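Local atomic coordinates of 4-alpha-glucanotransferase (Aquifex aeolicus, PDB entry 1TZ7), a protein that belongs to the 4-alpha-glucanotransferase (amylomaltase) family and is built round a beta/alpha barrel of eight parallel strands. Residues Leu28-Leu33 and Trp61-Leu66; Asn75-Ser80 and Gly477-Arg482; Asn273-Trp278 and Glu312-Val317. All coordinates share one frame; numbering follows the deposited sequence.

Interaction 1 (Leu28-Leu33 and Trp61-Leu66); sequences LHVTSL and WQVLPL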
loop_
_atom_site.group_PDB
_atom_site.type_symbol
_atom_site.label_atom_id
_atom_site.label_comp_id
_atom_site.label_asym_id
_atom_site.label_seq_id
_atom_site.Cartn_x
_atom_site.Cartn_y
_atom_site.Cartn_z
ATOM N N LEU A 28 4.924 -4.102 -7.823
ATOM C CA LEU A 28 3.744 -4.548 -8.556
ATOM C C LEU A 28 2.610 -4.842 -7.584
ATOM O O LEU A 28 2.714 -5.738 -6.755
ATOM C CB LEU A 28 4.065 -5.812 -9.365
ATOM C CG LEU A 28 2.891 -6.410 -10.153
ATOM C CD1 LEU A 28 2.554 -5.534 -11.354
ATOM C CD2 LEU A 28 3.213 -7.830 -10.596
ATOM N N HIS A 29 1.533 -4.082 -7.688
ATOM C CA HIS A 29 0.360 -4.298 -6.849
ATOM C C HIS A 29 -0.413 -5.518 -7.312
ATOM O O HIS A 29 -0.423 -5.852 -8.503
ATOM C CB HIS A 29 -0.538 -3.076 -6.890
ATOM C CG HIS A 29 -1.603 -3.057 -5.835
ATOM N ND1 HIS A 29 -1.332 -3.219 -4.494
ATOM C CD2 HIS A 29 -2.941 -2.866 -5.926
ATOM C CE1 HIS A 29 -2.459 -3.134 -3.808
ATOM N NE2 HIS A 29 -3.449 -2.923 -4.654
ATOM N N VAL A 30 -1.065 -6.177 -6.366
ATOM C CA VAL A 30 -1.801 -7.401 -6.647
ATOM C C VAL A 30 -2.827 -7.196 -7.775
ATOM O O VAL A 30 -3.028 -8.079 -8.595
ATOM C CB VAL A 30 -2.520 -7.927 -5.368
ATOM C CG1 VAL A 30 -3.363 -9.146 -5.687
ATOM C CG2 VAL A 30 -1.488 -8.261 -4.267
ATOM N N THR A 31 -3.464 -6.019 -7.807
ATOM C CA THR A 31 -4.523 -5.742 -8.797
ATOM C C THR A 31 -3.989 -5.807 -10.221
ATOM O O THR A 31 -4.726 -6.122 -11.147
ATOM C CB THR A 31 -5.161 -4.350 -8.557
ATOM O OG1 THR A 31 -4.152 -3.332 -8.599
ATOM C CG2 THR A 31 -5.758 -4.245 -7.155
ATOM N N SER A 32 -2.702 -5.500 -10.387
ATOM C CA SER A 32 -2.088 -5.408 -11.715
ATOM C C SER A 32 -1.760 -6.784 -12.318
ATOM O O SER A 32 -1.459 -6.886 -13.507
ATOM C CB SER A 32 -0.818 -4.554 -11.653
ATOM O OG SER A 32 -1.115 -3.240 -11.232
ATOM N N LEU A 33 -1.825 -7.832 -11.496
ATOM C CA LEU A 33 -1.651 -9.217 -11.982
ATOM C C LEU A 33 -2.697 -9.526 -13.058
ATOM O O LEU A 33 -3.841 -9.082 -12.956
ATOM C CB LEU A 33 -1.820 -10.215 -10.827
ATOM C CG LEU A 33 -0.612 -10.781 -10.045
ATOM C CD1 LEU A 33 0.764 -10.417 -10.537
ATOM C CD2 LEU A 33 -0.757 -10.708 -8.520
ATOM N N TRP A 61 9.536 -8.161 -3.360
ATOM C CA TRP A 61 8.296 -7.823 -4.024
ATOM C C TRP A 61 7.587 -6.733 -3.225
ATOM O O TRP A 61 7.259 -6.930 -2.057
ATOM C CB TRP A 61 7.400 -9.063 -4.117
ATOM C CG TRP A 61 6.047 -8.798 -4.700
ATOM C CD1 TRP A 61 5.709 -7.808 -5.587
ATOM C CD2 TRP A 61 4.846 -9.530 -4.445
ATOM N NE1 TRP A 61 4.372 -7.883 -5.898
ATOM C CE2 TRP A 61 3.815 -8.933 -5.211
ATOM C CE3 TRP A 61 4.528 -10.641 -3.645
ATOM C CZ2 TRP A 61 2.498 -9.405 -5.195
ATOM C CZ3 TRP A 61 3.218 -11.106 -3.634
ATOM C CH2 TRP A 61 2.222 -10.487 -4.404
ATOM N N GLN A 62 7.358 -5.583 -3.851
ATOM C CA GLN A 62 6.635 -4.498 -3.188
ATOM C C GLN A 62 5.216 -4.379 -3.703
ATOM O O GLN A 62 4.982 -4.288 -4.906
ATOM C CB GLN A 62 7.365 -3.159 -3.344
ATOM C CG GLN A 62 6.745 -2.036 -2.478
ATOM C CD GLN A 62 7.603 -0.778 -2.400
ATOM O OE1 GLN A 62 7.076 0.331 -2.380
ATOM N NE2 GLN A 62 8.905 -0.949 -2.345
ATOM N N VAL A 63 4.268 -4.386 -2.775
ATOM C CA VAL A 63 2.874 -4.186 -3.089
ATOM C C VAL A 63 2.394 -2.878 -2.475
ATOM O O VAL A 63 3.079 -2.284 -1.645
ATOM C CB VAL A 63 1.998 -5.355 -2.545
ATOM C CG1 VAL A 63 2.274 -6.636 -3.318
ATOM C CG2 VAL A 63 2.239 -5.568 -1.039
ATOM N N LEU A 64 1.216 -2.431 -2.892
ATOM C CA LEU A 64 0.540 -1.318 -2.227
ATOM C C LEU A 64 -0.321 -1.881 -1.082
ATOM O O LEU A 64 -0.408 -3.100 -0.915
ATOM C CB LEU A 64 -0.319 -0.536 -3.234
ATOM C CG LEU A 64 0.344 -0.262 -4.600
ATOM C CD1 LEU A 64 -0.635 0.375 -5.555
ATOM C CD2 LEU A 64 1.582 0.613 -4.434
ATOM N N PRO A 65 -0.944 -1.007 -0.290
ATOM C CA PRO A 65 -1.789 -1.461 0.820
ATOM C C PRO A 65 -2.872 -2.430 0.359
ATOM O O PRO A 65 -3.435 -2.265 -0.720
ATOM C CB PRO A 65 -2.405 -0.159 1.349
ATOM C CG PRO A 65 -1.445 0.900 0.949
ATOM C CD PRO A 65 -0.898 0.464 -0.378
ATOM N N LEU A 66 -3.152 -3.430 1.178
ATOM C CA LEU A 66 -4.087 -4.495 0.817
ATOM C C LEU A 66 -5.457 -4.220 1.428
ATOM O O LEU A 66 -6.332 -5.077 1.417
ATOM C CB LEU A 66 -3.552 -5.854 1.315
ATOM C CG LEU A 66 -2.713 -6.700 0.343
ATOM C CD1 LEU A 66 -1.825 -5.849 -0.533
ATOM C CD2 LEU A 66 -1.880 -7.720 1.123
#
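H29 meets L64 through a hydrogen bond at its ring nitrogen ND1 and a methyl over one ring face. L64 N donates to H29 ND1 over 3.1 Å, and the bond is bent, with the donor standing about 24° out of the imidazole plane. The methyl is CD1 of L64, 3.9 Å from the ring centroid, in a CH-pi contact. P65 O comes up at the edge, 3.4 Å from H29 CE1. A chi1 of -167° places CG of H29 opposite the backbone N and beside the carbonyl carbon, and so brings the end of the ring up to L64. Histidine fits because one flat group supplies both an acceptor for a buried amide and a surface for a methyl.

At L28 both backbone polar atoms are used. L28 N donates to Q62 O at 2.9 Å, while L28 O takes the indole N-H of W61, with NE1 at 2.8 Å, in the carbonyl plane on a lone pair; this satisfies the one polar atom of a buried indole. V30 CG2 adds apolar packing, 4.2 Å from V63 CG1.

L28-L33 leaves the end of strand 23-27, while W61-L66 begins inside the adjacent parallel strand 60-62 and runs out of it. W61 meets F49 of helix 44-56 edge-to-face, L66 rests on F205 and W209 of helix 192-218, and Q62 NE2 is bonded to Y400 OH, on strand 397-400.

Interaction 2 (Asn75-Ser80 and Gly477-Arg482); sequences NSPYSS and GNWRWR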
loop_
_atom_site.group_PDB
_atom_site.type_symbol
_atom_site.label_atom_id
_atom_site.label_comp_id
_atom_site.label_asym_id
_atom_site.label_seq_id
_atom_site.Cartn_x
_atom_site.Cartn_y
_atom_site.Cartn_z
ATOM N N ASN A 75 -11.170 4.057 -5.578
ATOM C CA ASN A 75 -10.514 2.742 -5.483
ATOM C C ASN A 75 -9.086 2.820 -4.945
ATOM O O ASN A 75 -8.280 1.943 -5.205
ATOM C CB ASN A 75 -10.506 2.044 -6.848
ATOM C CG ASN A 75 -11.865 1.981 -7.470
ATOM O OD1 ASN A 75 -12.122 2.611 -8.503
ATOM N ND2 ASN A 75 -12.758 1.221 -6.854
ATOM N N SER A 76 -8.783 3.874 -4.191
ATOM C CA SER A 76 -7.428 4.081 -3.672
ATOM C C SER A 76 -7.152 3.132 -2.511
ATOM O O SER A 76 -7.951 3.035 -1.583
ATOM C CB SER A 76 -7.246 5.528 -3.211
ATOM O OG SER A 76 -5.956 5.724 -2.640
ATOM N N PRO A 77 -6.016 2.431 -2.567
ATOM C CA PRO A 77 -5.560 1.599 -1.451
ATOM C C PRO A 77 -5.264 2.401 -0.181
ATOM O O PRO A 77 -5.157 1.818 0.898
ATOM C CB PRO A 77 -4.262 0.971 -1.990
ATOM C CG PRO A 77 -4.338 1.121 -3.457
ATOM C CD PRO A 77 -5.089 2.368 -3.709
ATOM N N TYR A 78 -5.123 3.720 -0.318
ATOM C CA TYR A 78 -4.687 4.570 0.789
ATOM C C TYR A 78 -5.860 5.294 1.451
ATOM O O TYR A 78 -5.662 6.109 2.346
ATOM C CB TYR A 78 -3.657 5.595 0.298
ATOM C CG TYR A 78 -2.397 4.971 -0.254
ATOM C CD1 TYR A 78 -1.308 4.704 0.572
ATOM C CD2 TYR A 78 -2.293 4.642 -1.601
ATOM C CE1 TYR A 78 -0.144 4.125 0.067
ATOM C CE2 TYR A 78 -1.134 4.063 -2.116
ATOM C CZ TYR A 78 -0.067 3.809 -1.279
ATOM O OH TYR A 78 1.075 3.242 -1.784
ATOM N N SER A 79 -7.079 4.985 1.006
ATOM C CA SER A 79 -8.290 5.546 1.617
ATOM C C SER A 79 -9.336 4.451 1.840
ATOM O O SER A 79 -10.248 4.265 1.026
ATOM C CB SER A 79 -8.864 6.659 0.741
ATOM O OG SER A 79 -9.793 7.441 1.462
ATOM N N SER A 80 -9.193 3.736 2.952
ATOM C CA SER A 80 -9.935 2.505 3.194
ATOM C C SER A 80 -10.758 2.631 4.469
ATOM O O SER A 80 -10.439 3.430 5.344
ATOM C CB SER A 80 -8.955 1.324 3.329
ATOM O OG SER A 80 -9.638 0.115 3.597
ATOM N N GLY A 477 -9.838 7.512 -11.849
ATOM C CA GLY A 477 -9.120 6.987 -13.008
ATOM C C GLY A 477 -7.893 6.171 -12.627
ATOM O O GLY A 477 -7.248 5.564 -13.485
ATOM N N ASN A 478 -7.577 6.149 -11.340
ATOM C CA ASN A 478 -6.311 5.605 -10.869
ATOM C C ASN A 478 -6.424 4.146 -10.449
ATOM O O ASN A 478 -7.527 3.616 -10.291
ATOM C CB ASN A 478 -5.792 6.438 -9.705
ATOM C CG ASN A 478 -5.667 7.901 -10.053
ATOM O OD1 ASN A 478 -4.893 8.276 -10.928
ATOM N ND2 ASN A 478 -6.440 8.742 -9.369
ATOM N N TRP A 479 -5.263 3.505 -10.274
ATOM C CA TRP A 479 -5.168 2.164 -9.685
ATOM C C TRP A 479 -5.719 1.092 -10.607
ATOM O O TRP A 479 -6.051 -0.012 -10.161
ATOM C CB TRP A 479 -5.884 2.113 -8.328
ATOM C CG TRP A 479 -5.663 3.332 -7.499
ATOM C CD1 TRP A 479 -6.571 4.305 -7.218
ATOM C CD2 TRP A 479 -4.452 3.715 -6.849
ATOM N NE1 TRP A 479 -6.000 5.274 -6.427
ATOM C CE2 TRP A 479 -4.699 4.938 -6.188
ATOM C CE3 TRP A 479 -3.173 3.151 -6.755
ATOM C CZ2 TRP A 479 -3.721 5.601 -5.443
ATOM C CZ3 TRP A 479 -2.205 3.810 -6.014
ATOM C CH2 TRP A 479 -2.486 5.024 -5.368
ATOM N N ARG A 480 -5.800 1.404 -11.894
ATOM C CA ARG A 480 -6.476 0.543 -12.836
ATOM C C ARG A 480 -5.503 -0.282 -13.706
ATOM O O ARG A 480 -5.906 -1.271 -14.303
ATOM C CB ARG A 480 -7.416 1.371 -13.725
ATOM C CG ARG A 480 -8.478 2.185 -12.914
ATOM C CD ARG A 480 -9.715 2.606 -13.712
ATOM N NE ARG A 480 -10.741 1.641 -13.625
ATOM C CZ ARG A 480 -11.968 1.770 -13.104
ATOM N NH1 ARG A 480 -12.740 0.732 -13.214
ATOM N NH2 ARG A 480 -12.405 2.843 -12.425
ATOM N N TRP A 481 -4.232 0.121 -13.773
ATOM C CA TRP A 481 -3.302 -0.525 -14.710
ATOM C C TRP A 481 -3.103 -1.988 -14.375
ATOM O O TRP A 481 -2.922 -2.348 -13.217
ATOM C CB TRP A 481 -1.938 0.158 -14.735
ATOM C CG TRP A 481 -0.976 -0.582 -15.639
ATOM C CD1 TRP A 481 -0.963 -0.571 -17.007
ATOM C CD2 TRP A 481 0.074 -1.470 -15.239
ATOM N NE1 TRP A 481 0.043 -1.384 -17.480
ATOM C CE2 TRP A 481 0.696 -1.947 -16.416
ATOM C CE3 TRP A 481 0.568 -1.909 -13.999
ATOM C CZ2 TRP A 481 1.775 -2.832 -16.389
ATOM C CZ3 TRP A 481 1.637 -2.785 -13.981
ATOM C CH2 TRP A 481 2.227 -3.239 -15.169
ATOM N N ARG A 482 -3.122 -2.829 -15.405
ATOM C CA ARG A 482 -2.794 -4.243 -15.258
ATOM C C ARG A 482 -1.826 -4.685 -16.340
ATOM O O ARG A 482 -1.808 -4.127 -17.444
ATOM C CB ARG A 482 -4.065 -5.097 -15.339
ATOM C CG ARG A 482 -5.098 -4.790 -14.272
ATOM C CD ARG A 482 -5.886 -6.009 -13.811
ATOM N NE ARG A 482 -6.737 -6.549 -14.868
ATOM C CZ ARG A 482 -7.045 -7.839 -15.004
ATOM N NH1 ARG A 482 -7.826 -8.226 -15.996
ATOM N NH2 ARG A 482 -6.570 -8.743 -14.150
HETATM O O HOH W 1 -10.315 3.864 -10.461
#
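A type I beta turn running from S76 to S79, with P77 at its second position, is seated on one face of the W479 indole. P77 CD stands over the six-membered ring, 3.5 Å from its centroid and only 14° off the normal, and S76 CA lies over the five-membered ring at 3.7 Å; both are CH-pi contacts. Proline suits this place: its ring fixes phi near -63°, as the second residue of a type I turn needs, and presents CD to the pi face. Y78 continues the packing, its CE2 3.7 Å from W479 CH2 with the two ring planes inclined at 44°. N478 CB lies on the opposite indole face. S76 OG accepts from Y78 N at 3.2 Å, making an ST turn that helps fix this backbone.

Beside the indole a water donates to N75 OD1 (2.9 Å from its oxygen) and to N478 O, and accepts weakly from R480 NH2. N75 ND2 also bonds Y121 OH, R480 pairs with E118, and Y78 OH bonds D226. A tryptophan with a proline-bearing turn laid on one face here joins the loop after barrel strand 60-62 to the loop between helices 457-460 and 491-500.

Interaction 3 (Asn273-Trp278 and Glu312-Val317); sequences NPVYNW and EAYWEV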
loop_
_atom_site.group_PDB
_atom_site.type_symbol
_atom_site.label_atom_id
_atom_site.label_comp_id
_atom_site.label_asym_id
_atom_site.label_seq_id
_atom_site.Cartn_x
_atom_site.Cartn_y
_atom_site.Cartn_z
ATOM N N ASN A 273 -8.345 13.253 5.648
ATOM C CA ASN A 273 -8.250 12.386 6.828
ATOM C C ASN A 273 -8.293 13.235 8.093
ATOM O O ASN A 273 -7.843 14.363 8.088
ATOM C CB ASN A 273 -6.940 11.570 6.808
ATOM C CG ASN A 273 -6.665 10.917 5.454
ATOM O OD1 ASN A 273 -6.140 11.552 4.546
ATOM N ND2 ASN A 273 -7.012 9.638 5.327
ATOM N N PRO A 274 -8.821 12.688 9.176
ATOM C CA PRO A 274 -8.647 13.305 10.490
ATOM C C PRO A 274 -7.210 13.117 10.959
ATOM O O PRO A 274 -6.627 12.079 10.692
ATOM C CB PRO A 274 -9.618 12.523 11.375
ATOM C CG PRO A 274 -9.732 11.192 10.722
ATOM C CD PRO A 274 -9.593 11.436 9.248
ATOM N N VAL A 275 -6.644 14.117 11.621
ATOM C CA VAL A 275 -5.271 14.022 12.102
ATOM C C VAL A 275 -5.237 13.320 13.443
ATOM O O VAL A 275 -6.243 13.256 14.146
ATOM C CB VAL A 275 -4.596 15.417 12.226
ATOM C CG1 VAL A 275 -4.600 16.131 10.886
ATOM C CG2 VAL A 275 -5.280 16.264 13.300
ATOM N N TYR A 276 -4.077 12.785 13.790
ATOM C CA TYR A 276 -3.896 12.109 15.058
ATOM C C TYR A 276 -3.821 13.125 16.198
ATOM O O TYR A 276 -3.195 14.176 16.066
ATOM C CB TYR A 276 -2.612 11.269 15.033
ATOM C CG TYR A 276 -2.679 10.038 14.133
ATOM C CD1 TYR A 276 -1.694 9.795 13.185
ATOM C CD2 TYR A 276 -3.723 9.118 14.247
ATOM C CE1 TYR A 276 -1.741 8.670 12.361
ATOM C CE2 TYR A 276 -3.783 7.991 13.428
ATOM C CZ TYR A 276 -2.784 7.774 12.485
ATOM O OH TYR A 276 -2.828 6.656 11.667
ATOM N N ASN A 277 -4.470 12.806 17.310
ATOM C CA ASN A 277 -4.151 13.424 18.586
ATOM C C ASN A 277 -2.962 12.710 19.230
ATOM O O ASN A 277 -3.135 11.799 20.034
ATOM C CB ASN A 277 -5.358 13.367 19.518
ATOM C CG ASN A 277 -5.169 14.202 20.765
ATOM O OD1 ASN A 277 -5.143 15.420 20.706
ATOM N ND2 ASN A 277 -5.038 13.548 21.895
ATOM N N TRP A 278 -1.758 13.132 18.866
ATOM C CA TRP A 278 -0.543 12.378 19.182
ATOM C C TRP A 278 -0.269 12.315 20.681
ATOM O O TRP A 278 0.371 11.381 21.163
ATOM C CB TRP A 278 0.660 12.968 18.451
ATOM C CG TRP A 278 0.843 12.402 17.077
ATOM C CD1 TRP A 278 0.578 13.024 15.894
ATOM C CD2 TRP A 278 1.324 11.099 16.745
ATOM N NE1 TRP A 278 0.867 12.187 14.844
ATOM C CE2 TRP A 278 1.328 10.998 15.338
ATOM C CE3 TRP A 278 1.758 9.999 17.493
ATOM C CZ2 TRP A 278 1.748 9.846 14.668
ATOM C CZ3 TRP A 278 2.177 8.850 16.819
ATOM C CH2 TRP A 278 2.168 8.787 15.430
ATOM N N GLU A 312 7.660 13.320 12.310
ATOM C CA GLU A 312 8.384 14.469 12.868
ATOM C C GLU A 312 7.459 15.672 13.021
ATOM O O GLU A 312 7.431 16.311 14.065
ATOM C CB GLU A 312 9.571 14.837 11.964
ATOM C CG GLU A 312 10.525 15.865 12.574
ATOM C CD GLU A 312 10.087 17.305 12.319
ATOM O OE1 GLU A 312 10.287 18.161 13.214
ATOM O OE2 GLU A 312 9.542 17.578 11.230
ATOM N N ALA A 313 6.716 15.979 11.963
ATOM C CA ALA A 313 5.712 17.045 11.996
ATOM C C ALA A 313 4.712 16.853 10.857
ATOM O O ALA A 313 5.078 16.419 9.768
ATOM C CB ALA A 313 6.386 18.415 11.886
ATOM N N TYR A 314 3.449 17.177 11.116
ATOM C CA TYR A 314 2.392 16.965 10.132
ATOM C C TYR A 314 1.611 18.246 9.861
ATOM O O TYR A 314 1.472 19.104 10.736
ATOM C CB TYR A 314 1.443 15.855 10.594
ATOM C CG TYR A 314 0.639 16.196 11.826
ATOM C CD1 TYR A 314 -0.646 16.714 11.719
ATOM C CD2 TYR A 314 1.162 15.989 13.103
ATOM C CE1 TYR A 314 -1.388 17.023 12.842
ATOM C CE2 TYR A 314 0.428 16.296 14.234
ATOM C CZ TYR A 314 -0.849 16.814 14.099
ATOM O OH TYR A 314 -1.587 17.123 15.216
ATOM N N TRP A 315 1.106 18.364 8.642
ATOM C CA TRP A 315 0.340 19.526 8.237
ATOM C C TRP A 315 -1.114 19.386 8.710
ATOM O O TRP A 315 -1.793 18.408 8.391
ATOM C CB TRP A 315 0.400 19.689 6.716
ATOM C CG TRP A 315 -0.183 20.979 6.211
ATOM C CD1 TRP A 315 -1.332 21.131 5.494
ATOM C CD2 TRP A 315 0.363 22.294 6.373
ATOM N NE1 TRP A 315 -1.539 22.457 5.203
ATOM C CE2 TRP A 315 -0.512 23.195 5.733
ATOM C CE3 TRP A 315 1.506 22.808 6.999
ATOM C CZ2 TRP A 315 -0.282 24.573 5.700
ATOM C CZ3 TRP A 315 1.730 24.184 6.964
ATOM C CH2 TRP A 315 0.842 25.042 6.321
ATOM N N GLU A 316 -1.568 20.370 9.472
ATOM C CA GLU A 316 -2.873 20.327 10.119
ATOM C C GLU A 316 -3.711 21.548 9.698
ATOM O O GLU A 316 -3.318 22.681 9.941
ATOM C CB GLU A 316 -2.684 20.335 11.634
ATOM C CG GLU A 316 -3.964 20.269 12.433
ATOM C CD GLU A 316 -3.714 20.344 13.927
ATOM O OE1 GLU A 316 -3.492 19.284 14.552
ATOM O OE2 GLU A 316 -3.734 21.461 14.475
ATOM N N VAL A 317 -4.868 21.301 9.072
ATOM C CA VAL A 317 -5.750 22.393 8.613
ATOM C C VAL A 317 -7.171 22.279 9.237
ATOM O O VAL A 317 -7.714 21.192 9.355
ATOM C CB VAL A 317 -5.861 22.429 7.043
ATOM C CG1 VAL A 317 -4.611 21.834 6.395
ATOM C CG2 VAL A 317 -7.114 21.703 6.561
#
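V275 and W278 meet the ring of Y314 obliquely, one at CE1 and the other at CE2. V275 CB comes within 3.6 Å of Y314 CE1, the valine crossing the tyrosine at about a right angle, and its CG2 goes on to E316 OE1 at 3.7 Å. At the other ortho carbon of the phenol, Y314 CE2 approaches W278 CD1 to 3.7 Å, near the plane of the indole; the two ring planes are inclined at 47°, neither stacked nor edge-to-face. A compact branched residue and a broad aromatic one thus pack against two carbons of one ring.

The tyrosine reaches them because its chi1 of 66° puts CG between the backbone N and carbonyl carbon, standing the ring up from the strand. Its hydroxyl is held by K246 and by E316, two residues further along the same strand: Y314 OH donates to E316 OE1 at 3.0 Å, on the anti side and 31° out of the carboxylate plane.

Strand 313-318 carries Y314 and E316, and V275 comes just after strand 269-274. Both strands belong to a four-stranded antiparallel sheet separate from the barrel, where they lie on either side of strand 255-259, whose F255 touches both V275 and E316.

Further out, K246 also forms a salt bridge with E316 OE1, while R328 pairs with E316 OE2, so the buried carboxylate is probably kept ionised. N277 stands at the N-cap position of helix 278-283, and W278 is the first residue of that helix; Y276 CB lies over one face of its indole and P333 touches the side chain.

Interactions 1 and 2 are neighbours, with centres 11 Å apart, and they touch: S32 OG probably bonds W481 O, and P65 packs on P77. Interaction 1, the more deeply buried, joins the ends of two adjacent barrel strands and the loops after them by three hydrogen bonds, a CH-pi contact and apolar packing. Interaction 2, partly exposed, ties together loops far apart in sequence through CH-pi packing and a bridging water. The centre of interaction 3 lies about 20 Å from that of the chain, where a strand of the antiparallel sheet meets the segment leading to helix 278-283; it is buried, apolar and aromatic, and touches neither of the others.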